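Long-range contacts in dihydropteroate synthase (Xanthomonas albilineans, PDB 6Q62), which probably catalyses the condensation of para-aminobenzoate with 6-hydroxymethyl-7,8-dihydropterin diphosphate to give 7,8-dihydropteroate, a precursor of folate: residues Val74-Leu80 with Asp101-Val107; Ala116-Asn120 with Val134-Pro140. All coordinates share one frame; numbering follows the deposited sequence.

Interaction 1 (Val74-Leu80 with Asp101-Val107)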
loop_
_atom_site.group_PDB
_atom_site.type_symbol
_atom_site.label_atom_id
_atom_site.label_comp_id
_atom_site.label_asym_id
_atom_site.label_seq_id
_atom_site.Cartn_x
_atom_site.Cartn_y
_atom_site.Cartn_z
ATOM N N VAL A 74 -18.814 27.816 -5.955
ATOM C CA VAL A 74 -18.061 28.573 -6.965
ATOM C C VAL A 74 -19.020 28.989 -8.078
ATOM O O VAL A 74 -19.662 28.108 -8.678
ATOM C CB VAL A 74 -16.825 27.788 -7.496
ATOM C CG1 VAL A 74 -16.110 28.534 -8.629
ATOM C CG2 VAL A 74 -15.846 27.503 -6.357
ATOM N N PRO A 75 -19.143 30.304 -8.398
ATOM C CA PRO A 75 -20.044 30.701 -9.485
ATOM C C PRO A 75 -19.552 30.149 -10.807
ATOM O O PRO A 75 -18.337 30.013 -10.981
ATOM C CB PRO A 75 -19.964 32.239 -9.472
ATOM C CG PRO A 75 -19.425 32.584 -8.136
ATOM C CD PRO A 75 -18.481 31.480 -7.790
ATOM N N VAL A 76 -20.499 29.791 -11.709
ATOM C CA VAL A 76 -20.200 29.200 -13.001
ATOM C C VAL A 76 -19.098 29.951 -13.769
ATOM O O VAL A 76 -18.205 29.310 -14.297
ATOM C CB VAL A 76 -21.478 28.944 -13.851
ATOM C CG1 VAL A 76 -22.279 30.220 -14.149
ATOM C CG2 VAL A 76 -21.152 28.176 -15.115
ATOM N N GLU A 77 -19.146 31.302 -13.826
ATOM C CA GLU A 77 -18.154 32.048 -14.595
ATOM C C GLU A 77 -16.741 31.832 -14.051
ATOM O O GLU A 77 -15.798 31.673 -14.836
ATOM C CB GLU A 77 -18.493 33.554 -14.547
ATOM C CG GLU A 77 -17.780 34.375 -15.583
ATOM C CD GLU A 77 -18.040 35.844 -15.332
ATOM O OE1 GLU A 77 -18.875 36.428 -16.057
ATOM O OE2 GLU A 77 -17.439 36.404 -14.383
ATOM N N GLU A 78 -16.606 31.792 -12.711
ATOM C CA GLU A 78 -15.311 31.534 -12.068
ATOM C C GLU A 78 -14.857 30.068 -12.326
ATOM O O GLU A 78 -13.676 29.826 -12.567
ATOM C CB GLU A 78 -15.392 31.819 -10.554
ATOM C CG GLU A 78 -14.072 31.643 -9.800
ATOM C CD GLU A 78 -12.850 32.381 -10.329
ATOM O OE1 GLU A 78 -13.009 33.488 -10.898
ATOM O OE2 GLU A 78 -11.726 31.848 -10.170
ATOM N N GLU A 79 -15.792 29.103 -12.263
ATOM C CA GLU A 79 -15.467 27.697 -12.503
ATOM C C GLU A 79 -14.951 27.542 -13.951
ATOM O O GLU A 79 -13.937 26.862 -14.155
ATOM C CB GLU A 79 -16.706 26.827 -12.271
ATOM C CG GLU A 79 -16.390 25.338 -12.284
ATOM C CD GLU A 79 -17.593 24.468 -11.989
ATOM O OE1 GLU A 79 -18.690 25.039 -11.805
ATOM O OE2 GLU A 79 -17.451 23.220 -11.968
ATOM N N LEU A 80 -15.587 28.243 -14.930
ATOM C CA LEU A 80 -15.123 28.186 -16.324
ATOM C C LEU A 80 -13.744 28.796 -16.473
ATOM O O LEU A 80 -12.894 28.254 -17.183
ATOM C CB LEU A 80 -16.118 28.916 -17.251
ATOM C CG LEU A 80 -17.474 28.235 -17.439
ATOM C CD1 LEU A 80 -18.479 29.211 -18.121
ATOM C CD2 LEU A 80 -17.316 26.947 -18.266
ATOM N N ASP A 101 -14.498 17.524 -13.548
ATOM C CA ASP A 101 -15.221 17.285 -12.301
ATOM C C ASP A 101 -16.131 18.497 -12.046
ATOM O O ASP A 101 -15.685 19.546 -11.545
ATOM C CB ASP A 101 -14.186 17.099 -11.187
ATOM C CG ASP A 101 -14.676 16.873 -9.789
ATOM O OD1 ASP A 101 -15.882 16.993 -9.558
ATOM O OD2 ASP A 101 -13.839 16.580 -8.915
ATOM N N THR A 102 -17.391 18.375 -12.476
ATOM C CA THR A 102 -18.368 19.462 -12.338
ATOM C C THR A 102 -19.769 18.870 -12.249
ATOM O O THR A 102 -19.988 17.767 -12.760
ATOM C CB THR A 102 -18.268 20.414 -13.533
ATOM O OG1 THR A 102 -19.135 21.548 -13.311
ATOM C CG2 THR A 102 -18.623 19.744 -14.887
ATOM N N PHE A 103 -20.708 19.605 -11.640
ATOM C CA PHE A 103 -22.109 19.192 -11.635
ATOM C C PHE A 103 -22.932 20.151 -12.506
ATOM O O PHE A 103 -24.148 19.976 -12.611
ATOM C CB PHE A 103 -22.705 19.131 -10.210
ATOM C CG PHE A 103 -22.575 20.371 -9.373
ATOM C CD1 PHE A 103 -23.499 21.410 -9.486
ATOM C CD2 PHE A 103 -21.565 20.483 -8.431
ATOM C CE1 PHE A 103 -23.367 22.574 -8.710
ATOM C CE2 PHE A 103 -21.451 21.636 -7.638
ATOM C CZ PHE A 103 -22.353 22.668 -7.786
ATOM N N LYS A 104 -22.282 21.163 -13.121
ATOM C CA LYS A 104 -23.003 22.186 -13.891
ATOM C C LYS A 104 -23.034 21.892 -15.366
ATOM O O LYS A 104 -21.965 21.794 -15.977
ATOM C CB LYS A 104 -22.394 23.571 -13.618
ATOM C CG LYS A 104 -22.453 23.973 -12.149
ATOM C CD LYS A 104 -21.918 25.403 -11.974
ATOM C CE LYS A 104 -21.874 25.865 -10.536
ATOM N NZ LYS A 104 -20.613 25.430 -9.896
ATOM N N PRO A 105 -24.243 21.793 -15.981
ATOM C CA PRO A 105 -24.310 21.483 -17.416
ATOM C C PRO A 105 -23.572 22.439 -18.308
ATOM O O PRO A 105 -23.030 22.003 -19.311
ATOM C CB PRO A 105 -25.805 21.472 -17.740
ATOM C CG PRO A 105 -26.474 22.083 -16.551
ATOM C CD PRO A 105 -25.583 21.867 -15.381
ATOM N N GLU A 106 -23.540 23.740 -17.966
ATOM C CA GLU A 106 -22.844 24.732 -18.795
ATOM C C GLU A 106 -21.362 24.419 -18.780
ATOM O O GLU A 106 -20.704 24.571 -19.804
ATOM C CB GLU A 106 -23.059 26.171 -18.236
ATOM C CG GLU A 106 -24.510 26.596 -18.053
ATOM C CD GLU A 106 -25.195 26.306 -16.723
ATOM O OE1 GLU A 106 -24.801 25.350 -16.013
ATOM O OE2 GLU A 106 -26.158 27.035 -16.404
ATOM N N VAL A 107 -20.814 23.962 -17.622
ATOM C CA VAL A 107 -19.384 23.627 -17.522
ATOM C C VAL A 107 -19.144 22.325 -18.268
ATOM O O VAL A 107 -18.146 22.212 -18.976
ATOM C CB VAL A 107 -18.901 23.547 -16.051
ATOM C CG1 VAL A 107 -17.395 23.237 -15.984
ATOM C CG2 VAL A 107 -19.202 24.866 -15.315
HETATM O O HOH W 1 -15.024 22.063 -12.258
HETATM O O HOH W 2 -19.170 21.985 -10.304
#

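Interaction 2 (Ala116-Asn120 with Val134-Pro140). With 6GU (6-chloroguanine), chain E.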
loop_
_atom_site.group_PDB
_atom_site.type_symbol
_atom_site.label_atom_id
_atom_site.label_comp_id
_atom_site.label_asym_id
_atom_site.label_seq_id
_atom_site.Cartn_x
_atom_site.Cartn_y
_atom_site.Cartn_z
ATOM N N ALA A 116 -12.345 18.036 -22.988
ATOM C CA ALA A 116 -12.607 17.015 -21.986
ATOM C C ALA A 116 -13.325 15.845 -22.657
ATOM O O ALA A 116 -14.116 16.062 -23.581
ATOM C CB ALA A 116 -13.455 17.574 -20.853
ATOM N N GLY A 117 -13.022 14.630 -22.203
ATOM C CA GLY A 117 -13.575 13.395 -22.744
ATOM C C GLY A 117 -14.419 12.594 -21.788
ATOM O O GLY A 117 -14.860 11.498 -22.130
ATOM N N MET A 118 -14.679 13.133 -20.601
ATOM C CA MET A 118 -15.449 12.422 -19.578
ATOM C C MET A 118 -15.938 13.474 -18.614
ATOM O O MET A 118 -15.277 14.508 -18.440
ATOM C CB MET A 118 -14.551 11.370 -18.842
ATOM C CG MET A 118 -15.196 10.756 -17.595
ATOM S SD MET A 118 -14.068 9.636 -16.686
ATOM C CE MET A 118 -13.858 8.368 -17.897
ATOM N N ILE A 119 -17.059 13.202 -17.973
ATOM C CA ILE A 119 -17.654 14.087 -16.968
ATOM C C ILE A 119 -17.709 13.312 -15.681
ATOM O O ILE A 119 -18.177 12.174 -15.659
ATOM C CB ILE A 119 -19.062 14.595 -17.413
ATOM C CG1 ILE A 119 -18.904 15.521 -18.644
ATOM C CG2 ILE A 119 -19.793 15.345 -16.266
ATOM C CD1 ILE A 119 -20.137 15.652 -19.519
ATOM N N ASN A 120 -17.215 13.925 -14.598
ATOM C CA ASN A 120 -17.245 13.298 -13.278
ATOM C C ASN A 120 -18.196 14.160 -12.468
ATOM O O ASN A 120 -17.849 15.277 -12.101
ATOM C CB ASN A 120 -15.834 13.224 -12.674
ATOM C CG ASN A 120 -15.887 12.863 -11.218
ATOM O OD1 ASN A 120 -16.835 12.226 -10.776
ATOM N ND2 ASN A 120 -14.886 13.276 -10.448
ATOM N N VAL A 134 -25.188 15.489 -20.958
ATOM C CA VAL A 134 -24.425 14.249 -21.136
ATOM C C VAL A 134 -24.994 13.416 -22.305
ATOM O O VAL A 134 -24.188 12.908 -23.104
ATOM C CB VAL A 134 -24.267 13.463 -19.815
ATOM C CG1 VAL A 134 -23.576 12.142 -20.037
ATOM C CG2 VAL A 134 -23.484 14.299 -18.810
ATOM N N ALA A 135 -26.354 13.380 -22.478
ATOM C CA ALA A 135 -26.955 12.644 -23.596
ATOM C C ALA A 135 -26.459 13.235 -24.933
ATOM O O ALA A 135 -26.084 12.477 -25.816
ATOM C CB ALA A 135 -28.468 12.686 -23.506
ATOM N N ASP A 136 -26.367 14.593 -25.037
ATOM C CA ASP A 136 -25.881 15.283 -26.235
ATOM C C ASP A 136 -24.401 15.128 -26.461
ATOM O O ASP A 136 -23.936 15.072 -27.606
ATOM C CB ASP A 136 -26.143 16.799 -26.104
ATOM C CG ASP A 136 -27.559 17.280 -26.347
ATOM O OD1 ASP A 136 -28.406 16.453 -26.729
ATOM O OD2 ASP A 136 -27.815 18.500 -26.149
ATOM N N LEU A 137 -23.618 15.185 -25.367
ATOM C CA LEU A 137 -22.168 15.177 -25.488
ATOM C C LEU A 137 -21.549 13.830 -25.848
ATOM O O LEU A 137 -20.444 13.816 -26.384
ATOM C CB LEU A 137 -21.526 15.743 -24.212
ATOM C CG LEU A 137 -21.821 17.245 -23.978
ATOM C CD1 LEU A 137 -21.524 17.650 -22.538
ATOM C CD2 LEU A 137 -21.084 18.137 -24.996
ATOM N N ARG A 138 -22.231 12.722 -25.563
ATOM C CA ARG A 138 -21.774 11.364 -25.898
ATOM C C ARG A 138 -20.383 11.043 -25.334
ATOM O O ARG A 138 -19.509 10.523 -26.033
ATOM C CB ARG A 138 -21.860 11.105 -27.424
ATOM C CG ARG A 138 -23.280 11.279 -27.974
ATOM C CD ARG A 138 -23.392 10.657 -29.352
ATOM N NE ARG A 138 -24.543 11.160 -30.100
ATOM C CZ ARG A 138 -25.781 10.686 -29.991
ATOM N NH1 ARG A 138 -26.052 9.704 -29.136
ATOM N NH2 ARG A 138 -26.760 11.202 -30.720
ATOM N N VAL A 139 -20.162 11.421 -24.075
ATOM C CA VAL A 139 -18.919 11.119 -23.378
ATOM C C VAL A 139 -19.254 10.257 -22.154
ATOM O O VAL A 139 -20.369 10.366 -21.616
ATOM C CB VAL A 139 -18.125 12.415 -22.924
ATOM C CG1 VAL A 139 -17.572 13.202 -24.114
ATOM C CG2 VAL A 139 -18.971 13.311 -22.027
ATOM N N PRO A 140 -18.268 9.503 -21.601
ATOM C CA PRO A 140 -18.533 8.757 -20.370
ATOM C C PRO A 140 -18.850 9.691 -19.204
ATOM O O PRO A 140 -18.376 10.832 -19.170
ATOM C CB PRO A 140 -17.223 7.995 -20.118
ATOM C CG PRO A 140 -16.558 7.902 -21.497
ATOM C CD PRO A 140 -16.932 9.199 -22.147
HETATM CL CL6 6GU E . -14.607 10.233 -4.109
HETATM N N1 6GU E . -15.334 10.596 -6.453
HETATM C C2 6GU E . -15.600 11.456 -7.518
HETATM N N2 6GU E . -16.173 10.863 -8.555
HETATM N N3 6GU E . -15.343 12.813 -7.545
HETATM C C4 6GU E . -14.805 13.304 -6.375
HETATM C C5 6GU E . -14.530 12.494 -5.241
HETATM C C6 6GU E . -14.827 11.175 -5.387
HETATM N N7 6GU E . -14.012 13.292 -4.224
HETATM C C8 6GU E . -13.995 14.569 -4.779
HETATM N N9 6GU E . -14.455 14.610 -6.058
#

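Interaction 1 (Val74-Leu80 with Asp101-Val107)
The backbone carbonyl of Val-74 receives the ammonium of Lys-104, with NZ 3.1 Å from O and the C=O pointing almost straight at the nitrogen (164°). Past the N-cap residue Pro-75, Val-76 opens helix 76-93 and lays CG2 against CG2 of Val-107 at 3.8 Å, while its CB rests on CD of Lys-104. In this TIM barrel the helices that follow strands 59-63 and 98-101 are neighbours, and the contact joins their N-terminal ends on the side where the 6-chloroguanine pocket, presumably that of the pterin, opens. Glu-79 carries most of the polar contact. A trans first torsion (chi1 -171°) and a straight chain beyond it carry the carboxylate across to Thr-102 and Lys-104, just ahead of helix 105-114. Lys-104 NZ reaches Glu-79 OE1 on its syn side at 2.7 Å, a salt bridge 34° out of the carboxylate plane; Glu-65 shares the ammonium. Glu-79 OE2 accepts from Thr-102 OG1 at 2.7 Å, approached from above that plane, and from two waters that lead on to Asp-101 O and Phe-103 N. Thr-102 OG1 in turn accepts from Lys-104 N in an ST turn. Leu-80 sets CD2 beside Val-107 CG2 at 4.1 Å, the two side chains lying antiparallel.

Interaction 2 (Ala116-Asn120 with Val134-Pro140)
Ile-119 donates its backbone N-H to Pro-140 O at 3.0 Å, tying strand 118-121 to the residue just ahead of the parallel strand 141-144. The same oxygen takes a CA-H...O contact from Met-118 CA at 3.4 Å, and the methyl CE of Met-118, brought round by the bend at chi3, touches Pro-140 CB. Gly-117 O lies against Pro-140 CD at 3.1 Å. On the side of the helix and the turn after it, Ile-119 CD1 enters an apolar cluster, 3.6 Å from Val-139 CG2 and 3.7 Å from Val-134 CG2, with Leu-137 CD1 slightly farther away. Chi1 of Ile-119 (-67°) swings CG1 away from the carbonyl carbon and sends CD1 into this group. Just after helix 130-137, Arg-138 with positive phi turns the chain toward strand 141-144, the second strand of a right-handed beta-alpha-beta crossover of the TIM barrel. Met-108 of helix 105-114 also packs on Ile-119 and Val-134. Farther along the strand, Asn-120 OD1 accepts from 6-chloroguanine N2 at 2.7 Å and Asn-120 ND2 donates to ligand N3 at 3.0 Å and to Asp-61. One backbone bond and a CA-H...O contact thus fix the backbones while apolar packing does the rest, with Gly-117 O buried and lacking a polar partner.

Interaction 1 lies nearer the surface, where two helices start beside the mouth of the barrel; interaction 2 is a buried contact between a strand, the end of the following helix and the loop leading into the next strand. Their chemistry follows: at 74-80 with 101-107 a salt bridge, a hydroxyl and ordered water sit beside a patch of valine and leucine, whereas aliphatic groups and a backbone bond dominate at 116-120 with 134-140. Helix 105-114 leads from one to the other, and its Met-108 touches both Thr-102 and Ile-119. They meet at adjacent strand ends, where Thr-102 N lies 3.2 Å from Asn-120 O, a probable hydrogen bond, and Asp-101 and Asn-120 both line the 6-chloroguanine pocket.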